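YJHT (Escherichia coli, PDB 2UVK) speeds the interconversion of the alpha and beta anomers of N-acetylneuraminate (sialic acid), converting the alpha form to the beta form. Local coordinates at residues 32-37 and 45-50; 103-108 and 178-183; 217-222 and 232-237. All blocks are in the same frame, centred on the assembly; numbering follows the deposited sequence. Where two conformers were deposited one is given.

Contact 1: 32-37 and 45-50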
# COMPACT_ATOMS: atom_id res chain seq x y z
N ALA B 32 2.53 24.38 15.08
CA ALA B 32 1.83 25.68 14.99
C ALA B 32 0.98 25.76 13.72
O ALA B 32 1.38 25.29 12.66
CB ALA B 32 2.81 26.81 15.02
N TRP B 33 -0.20 26.37 13.87
CA TRP B 33 -1.06 26.83 12.79
C TRP B 33 -1.34 28.31 13.00
O TRP B 33 -1.34 28.79 14.14
CB TRP B 33 -2.36 26.06 12.75
CG TRP B 33 -2.19 24.76 12.04
CD1 TRP B 33 -1.65 23.63 12.55
CD2 TRP B 33 -2.52 24.48 10.68
NE1 TRP B 33 -1.64 22.63 11.60
CE2 TRP B 33 -2.18 23.13 10.44
CE3 TRP B 33 -3.09 25.22 9.64
CZ2 TRP B 33 -2.37 22.54 9.21
CZ3 TRP B 33 -3.30 24.61 8.42
CH2 TRP B 33 -2.94 23.29 8.21
N TYR B 34 -1.53 29.00 11.89
CA TYR B 34 -1.89 30.42 11.87
C TYR B 34 -2.95 30.65 10.83
O TYR B 34 -3.04 29.93 9.86
CB TYR B 34 -0.68 31.28 11.54
CG TYR B 34 0.57 30.93 12.29
CD1 TYR B 34 0.85 31.50 13.52
CD2 TYR B 34 1.49 30.03 11.75
CE1 TYR B 34 2.02 31.17 14.20
CE2 TYR B 34 2.67 29.70 12.44
CZ TYR B 34 2.92 30.27 13.65
OH TYR B 34 4.10 29.92 14.32
N LYS B 35 -3.75 31.70 11.04
CA LYS B 35 -4.70 32.16 10.03
C LYS B 35 -4.50 33.64 9.71
O LYS B 35 -3.96 34.38 10.50
CB LYS B 35 -6.14 31.92 10.47
CG LYS B 35 -6.64 32.83 11.60
CD LYS B 35 -8.04 32.41 11.95
CE LYS B 35 -8.62 33.24 13.07
NZ LYS B 35 -10.00 32.74 13.37
N LEU B 36 -4.91 34.04 8.52
CA LEU B 36 -4.85 35.44 8.14
C LEU B 36 -6.08 35.80 7.30
O LEU B 36 -6.46 35.08 6.39
CB LEU B 36 -3.55 35.70 7.38
CG LEU B 36 -3.29 37.13 6.93
CD1 LEU B 36 -1.82 37.49 7.09
CD2 LEU B 36 -3.76 37.31 5.48
N ASP B 37 -6.71 36.92 7.65
CA ASP B 37 -7.85 37.45 6.91
C ASP B 37 -7.26 38.39 5.85
O ASP B 37 -6.71 39.42 6.19
CB ASP B 37 -8.76 38.21 7.87
CG ASP B 37 -9.90 38.90 7.18
OD1 ASP B 37 -10.07 38.74 5.96
OD2 ASP B 37 -10.66 39.60 7.90
N TRP B 45 -0.98 37.51 11.08
CA TRP B 45 -1.08 36.07 11.34
C TRP B 45 -1.52 35.87 12.78
O TRP B 45 -0.85 36.37 13.69
CB TRP B 45 0.24 35.33 11.12
CG TRP B 45 0.68 35.30 9.71
CD1 TRP B 45 1.69 36.03 9.17
CD2 TRP B 45 0.14 34.51 8.64
NE1 TRP B 45 1.79 35.78 7.84
CE2 TRP B 45 0.87 34.83 7.48
CE3 TRP B 45 -0.89 33.57 8.55
CZ2 TRP B 45 0.60 34.24 6.24
CZ3 TRP B 45 -1.16 32.99 7.31
CH2 TRP B 45 -0.42 33.33 6.17
N THR B 46 -2.62 35.16 12.98
CA THR B 46 -3.12 34.81 14.30
C THR B 46 -2.85 33.33 14.59
O THR B 46 -3.26 32.47 13.83
CB THR B 46 -4.64 35.05 14.37
OG1 THR B 46 -4.90 36.45 14.22
CG2 THR B 46 -5.22 34.55 15.70
N ALA B 47 -2.18 33.06 15.71
CA ALA B 47 -1.89 31.69 16.14
C ALA B 47 -3.16 30.95 16.53
O ALA B 47 -4.01 31.45 17.28
CB ALA B 47 -0.90 31.68 17.29
N LEU B 48 -3.29 29.73 16.00
CA LEU B 48 -4.42 28.88 16.27
C LEU B 48 -4.05 27.78 17.28
O LEU B 48 -2.89 27.66 17.71
CB LEU B 48 -4.91 28.28 14.94
CG LEU B 48 -5.27 29.26 13.82
CD1 LEU B 48 -5.78 28.53 12.59
CD2 LEU B 48 -6.34 30.29 14.33
N ALA B 49 -5.02 26.96 17.61
CA ALA B 49 -4.78 25.80 18.46
C ALA B 49 -3.73 24.91 17.79
O ALA B 49 -3.75 24.71 16.58
CB ALA B 49 -6.08 25.05 18.69
N ALA B 50 -2.82 24.40 18.61
CA ALA B 50 -1.75 23.54 18.11
C ALA B 50 -2.28 22.24 17.52
O ALA B 50 -3.25 21.66 17.97
CB ALA B 50 -0.76 23.23 19.24
O HOH W 1 -0.43 27.58 16.62
O HOH W 2 -5.64 36.90 11.63

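Contact 2: 103-108 and 178-183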
# COMPACT_ATOMS: atom_id res chain seq x y z
N SER B 103 -10.24 7.15 11.24
CA SER B 103 -10.24 7.04 9.80
C SER B 103 -8.89 6.50 9.37
O SER B 103 -7.88 7.05 9.78
CB SER B 103 -10.43 8.43 9.22
OG SER B 103 -10.51 8.41 7.82
N HIS B 104 -8.89 5.48 8.53
CA HIS B 104 -7.63 4.79 8.16
C HIS B 104 -7.43 4.78 6.66
O HIS B 104 -8.05 3.98 5.95
CB HIS B 104 -7.69 3.37 8.70
CG HIS B 104 -7.69 3.33 10.20
ND1 HIS B 104 -8.83 3.13 10.96
CD2 HIS B 104 -6.68 3.52 11.07
CE1 HIS B 104 -8.49 3.18 12.23
NE2 HIS B 104 -7.21 3.45 12.33
N ALA B 105 -6.58 5.67 6.16
CA ALA B 105 -6.27 5.68 4.74
C ALA B 105 -5.54 4.39 4.37
O ALA B 105 -4.67 3.92 5.12
CB ALA B 105 -5.44 6.89 4.40
N PRO B 106 -5.88 3.80 3.22
CA PRO B 106 -5.25 2.55 2.82
C PRO B 106 -3.77 2.63 2.51
O PRO B 106 -3.10 1.58 2.47
CB PRO B 106 -6.06 2.13 1.59
CG PRO B 106 -6.62 3.38 1.09
CD PRO B 106 -6.97 4.16 2.29
N MSE B 107 -3.27 3.84 2.28
CA MSE B 107 -1.85 4.07 2.04
C MSE B 107 -1.34 5.19 2.94
O MSE B 107 -2.06 6.15 3.21
CB MSE B 107 -1.60 4.41 0.56
CG MSE B 107 -1.41 3.20 -0.39
SE MSE B 107 -3.05 2.25 -0.89
CE MSE B 107 -3.88 3.61 -2.04
N GLY B 108 -0.10 5.07 3.41
CA GLY B 108 0.52 6.19 4.05
C GLY B 108 0.51 7.36 3.08
O GLY B 108 0.41 7.17 1.86
N GLN B 178 -16.33 9.98 7.02
CA GLN B 178 -14.90 9.86 7.39
C GLN B 178 -14.22 8.61 6.84
O GLN B 178 -13.16 8.20 7.36
CB GLN B 178 -14.68 9.96 8.90
CG GLN B 178 -15.43 11.15 9.47
CD GLN B 178 -15.31 11.32 10.97
OE1 GLN B 178 -14.69 10.54 11.65
NE2 GLN B 178 -15.96 12.39 11.49
N GLN B 179 -14.81 8.03 5.80
CA GLN B 179 -14.33 6.81 5.19
C GLN B 179 -13.59 7.09 3.90
O GLN B 179 -13.84 8.11 3.23
CB GLN B 179 -15.48 5.85 4.89
CG GLN B 179 -16.34 5.49 6.07
CD GLN B 179 -15.53 4.93 7.21
OE1 GLN B 179 -14.96 3.84 7.10
NE2 GLN B 179 -15.46 5.67 8.32
N TRP B 180 -12.71 6.14 3.56
CA TRP B 180 -11.87 6.19 2.35
C TRP B 180 -12.37 5.23 1.30
O TRP B 180 -12.70 4.09 1.60
CB TRP B 180 -10.42 5.81 2.70
CG TRP B 180 -9.78 6.85 3.51
CD1 TRP B 180 -9.78 6.96 4.88
CD2 TRP B 180 -9.02 7.96 3.03
NE1 TRP B 180 -9.10 8.07 5.26
CE2 TRP B 180 -8.64 8.73 4.15
CE3 TRP B 180 -8.70 8.43 1.75
CZ2 TRP B 180 -7.89 9.91 4.03
CZ3 TRP B 180 -7.95 9.59 1.63
CH2 TRP B 180 -7.55 10.33 2.76
N SER B 181 -12.42 5.69 0.06
CA SER B 181 -12.88 4.88 -1.06
C SER B 181 -11.87 4.84 -2.19
O SER B 181 -11.10 5.78 -2.40
CB SER B 181 -14.21 5.44 -1.60
OG SER B 181 -15.23 5.35 -0.63
N TYR B 182 -11.90 3.75 -2.95
CA TYR B 182 -11.21 3.69 -4.22
C TYR B 182 -11.90 4.64 -5.21
O TYR B 182 -13.13 4.52 -5.44
CB TYR B 182 -11.24 2.28 -4.76
CG TYR B 182 -10.66 2.13 -6.15
CD1 TYR B 182 -9.33 1.78 -6.33
CD2 TYR B 182 -11.44 2.34 -7.29
CE1 TYR B 182 -8.79 1.64 -7.61
CE2 TYR B 182 -10.91 2.22 -8.56
CZ TYR B 182 -9.58 1.86 -8.72
OH TYR B 182 -9.04 1.71 -10.00
N ALA B 183 -11.15 5.55 -5.80
CA ALA B 183 -11.66 6.52 -6.78
C ALA B 183 -11.09 6.35 -8.18
O ALA B 183 -11.58 6.95 -9.14
CB ALA B 183 -11.44 7.92 -6.28

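Contact 3: 217-222 and 232-237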
# COMPACT_ATOMS: atom_id res chain seq x y z
N ASP B 217 9.23 15.13 -15.69
CA ASP B 217 8.71 16.38 -16.24
C ASP B 217 7.26 16.21 -16.72
O ASP B 217 6.69 17.12 -17.30
CB ASP B 217 9.61 16.90 -17.38
CG ASP B 217 9.61 16.01 -18.57
OD1 ASP B 217 9.14 14.86 -18.45
OD2 ASP B 217 10.08 16.47 -19.64
N ALA B 218 6.64 15.07 -16.38
CA ALA B 218 5.28 14.79 -16.80
C ALA B 218 4.27 15.77 -16.20
O ALA B 218 4.47 16.33 -15.09
CB ALA B 218 4.90 13.37 -16.46
N VAL B 219 3.15 15.90 -16.90
CA VAL B 219 1.98 16.61 -16.47
C VAL B 219 0.81 15.72 -16.80
O VAL B 219 0.60 15.38 -17.96
CB VAL B 219 1.78 17.93 -17.21
CG1 VAL B 219 0.48 18.61 -16.79
CG2 VAL B 219 3.00 18.80 -17.02
N PHE B 220 0.07 15.29 -15.79
CA PHE B 220 -1.11 14.47 -15.98
C PHE B 220 -2.37 15.27 -15.74
O PHE B 220 -2.44 16.09 -14.84
CB PHE B 220 -1.09 13.28 -15.04
CG PHE B 220 0.15 12.44 -15.15
CD1 PHE B 220 0.30 11.56 -16.20
CD2 PHE B 220 1.16 12.53 -14.20
CE1 PHE B 220 1.41 10.80 -16.32
CE2 PHE B 220 2.29 11.74 -14.29
CZ PHE B 220 2.42 10.87 -15.35
N GLU B 221 -3.39 15.01 -16.56
CA GLU B 221 -4.68 15.60 -16.41
C GLU B 221 -5.68 14.52 -16.05
O GLU B 221 -5.80 13.48 -16.74
CB GLU B 221 -5.07 16.25 -17.74
CG GLU B 221 -6.35 17.01 -17.72
CD GLU B 221 -6.61 17.55 -19.08
OE1 GLU B 221 -7.11 16.75 -19.92
OE2 GLU B 221 -6.22 18.73 -19.31
N LEU B 222 -6.43 14.77 -15.00
CA LEU B 222 -7.56 13.96 -14.62
C LEU B 222 -8.80 14.69 -15.09
O LEU B 222 -9.03 15.81 -14.69
CB LEU B 222 -7.63 13.75 -13.10
CG LEU B 222 -6.58 12.81 -12.47
CD1 LEU B 222 -5.13 13.23 -12.72
CD2 LEU B 222 -6.84 12.68 -10.96
N ASN B 232 -5.01 11.64 -18.85
CA ASN B 232 -4.28 12.06 -20.04
C ASN B 232 -2.89 12.52 -19.65
O ASN B 232 -2.69 13.18 -18.62
CB ASN B 232 -4.98 13.25 -20.70
CG ASN B 232 -6.38 12.93 -21.18
OD1 ASN B 232 -7.36 13.61 -20.79
ND2 ASN B 232 -6.50 11.92 -22.03
N LYS B 233 -1.91 12.17 -20.47
CA LYS B 233 -0.59 12.77 -20.41
C LYS B 233 -0.60 14.02 -21.24
O LYS B 233 -0.81 13.96 -22.45
CB LYS B 233 0.48 11.85 -20.96
CG LYS B 233 0.94 10.78 -20.02
CD LYS B 233 2.01 9.92 -20.68
CE LYS B 233 2.65 8.97 -19.72
NZ LYS B 233 3.65 8.14 -20.42
N LEU B 234 -0.35 15.16 -20.61
CA LEU B 234 -0.26 16.41 -21.29
C LEU B 234 1.18 16.68 -21.70
O LEU B 234 2.08 15.89 -21.43
CB LEU B 234 -0.82 17.57 -20.46
CG LEU B 234 -2.27 17.53 -19.98
CD1 LEU B 234 -2.67 18.90 -19.40
CD2 LEU B 234 -3.21 17.10 -21.11
N ALA B 235 1.40 17.82 -22.35
CA ALA B 235 2.75 18.23 -22.67
C ALA B 235 3.51 18.42 -21.38
O ALA B 235 2.96 18.96 -20.43
CB ALA B 235 2.75 19.53 -23.47
N PRO B 236 4.76 17.97 -21.33
CA PRO B 236 5.57 18.14 -20.15
C PRO B 236 6.03 19.57 -19.93
O PRO B 236 5.91 20.44 -20.80
CB PRO B 236 6.76 17.23 -20.42
CG PRO B 236 6.83 17.12 -21.92
CD PRO B 236 5.46 17.22 -22.40
N VAL B 237 6.59 19.77 -18.73
CA VAL B 237 7.07 21.06 -18.32
C VAL B 237 8.25 20.85 -17.38
O VAL B 237 8.37 19.82 -16.71
CB VAL B 237 5.94 21.89 -17.67
CG1 VAL B 237 5.54 21.28 -16.33
CG2 VAL B 237 6.35 23.35 -17.48
O HOH W 3 3.19 14.26 -19.47

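Contact 1: 32-37 and 45-50
One face of the W45 indole is taken by L36. CB of L36 makes a CH-pi contact with the six-membered ring, 3.9 Å from its centroid. CD1 of L36 also lies over the indole, and NE1 of the ring donates a hydrogen bond to P4 O. The two segments form the antiparallel hairpin of the third and fourth strands of a beta-propeller blade, within the Kelch 1 repeat. At the Y34 ring, T46 O lies at the edge, near the ring plane, while A47 CA approaches CD1 obliquely at 3.8 Å. Y34 and A47 are the non-hydrogen-bonded pair. K35 and T46 are the hydrogen-bonded pair, with T46 N to K35 O at 2.9 Å and K35 N to T46 O returning the bond. On the K35-T46 face, K35 has CG between the backbone N and the carbonyl carbon (chi1 71°), and its extended chain crosses L48 at about a right angle. Its CD meets L48 CD2 at 3.6 Å. W33 leads away from the hairpin to W98, L68 and V70 of the next blade. L48 N gives W33 O a nearly straight bond (174°). Just beyond it, water 1 accepts from W33 N and donates to L48 O at 2.7 Å.

Contact 2: 103-108 and 178-183
CA and CB of A105 lie over one face of the W180 indole, and this is the tight part of the contact. CA of A105 is 3.7 Å from the centroid of the five-membered ring and only 6° off its normal, a CH-pi contact. CB of A105 reaches further over the ring system, 3.7 Å from CE2 of W180. H104 meets the indole through its backbone O, 3.6 Å from W180 CD1. S103 OG meets the pyrrole edge. It lies near the ring plane and accepts a weak bond from W180 NE1, 2.9 Å long but bent to 126°. The same hydroxyl donates to Q178 O at 2.7 Å. It is anti to its own backbone N (chi1 -177°), which turns it toward the strand.

The contact joins two blades of the kelch beta-propeller. Segment 103-108 belongs to the link that leaves outer strand 97-100 of one blade and enters strand 112-117 of the next. Strand 179-185 is the outermost strand of that next blade, so W180 is pinned between its own sheet and the incoming link. F173, V123 and V88 also pack around it.

Toward the two ends of the contact the fit is looser. Q178 takes part mainly through its backbone, and its side chain stays 4.5 Å or more from the other segment. At the other end, CD of P106 comes no nearer than 3.8 Å, to W180 CB. CB of H104 points away from the strand. This outer side is not simply left to solvent. The second subunit of the homodimer approaches there: its D138 packs on H104, its F165 packs on P106, and its N128 ND2 donates to P106 O.

Contact 3: 217-222 and 232-237
This contact is the outer antiparallel hairpin of a propeller blade, within the Kelch 5 repeat, formed by strands 219-223 and 230-233 and the chain that runs on from the second. E221 and N232 are the hydrogen-bonded pair. E221 N gives to N232 O at 2.8 Å, and N232 N returns a bond to E221 O. Next along, L234 N lies nearly along the C=O axis of V219, 2.8 Å from V219 O. Beyond this point the backbones part. Water 3 bridges the strands here, accepting from V219 N and donating to L234 O. V237 N then bonds D217 O at 3.0 Å and closes the far end.

V219 packs on L234 and V237. With its CG1 anti to the backbone N (chi1 176°), CG1 lies by L234 CB and CG2 meets V237 CG1 at 3.6 Å. D217 lies beside P236, its carboxylate against the proline CB, while its OD2 bonds S239. On the F220-K233 face the two side chains run side by side, and CG of K233 is 3.7 Å from CE1 of F220. W188 completes this group through its ring contact with F220 and a cation-pi contact with K233.

E221 is extended beyond CG. Its CB and OE2 pack on L234, with OE2 3.6 Å from L234 CD1. The same oxygen accepts from W204 NE1. An alanine here would probably leave W204 NE1 without its acceptor and open a gap beside the L234 methyl groups.

The contact therefore sets the carboxylate of a buried residue against the methyls of L234. The W204 N-H probably offsets part of the cost of burying it, and would help to fix the rotation of the carboxylate.

How the contacts relate
Contacts 1 and 3 are the same element in two blades, the hairpin of the third and fourth strands. In each, one water joins a backbone N-H of the third strand to a leucine carbonyl. They lie on opposite sides of the chain's centre, with their own centres 35 Å apart. Contact 2 differs in kind, since it links neighbouring blades, and it alone of the three is touched by the second subunit. Its centre is 28 Å from that of contact 1 and 26 Å from that of contact 3. Its nearest atoms to contact 3 are about 8 Å away. Contacts 1 and 2 lie away from the predicted active site, while in contact 3 the F220 side chain is about 11 Å from that of E209, the predicted proton acceptor.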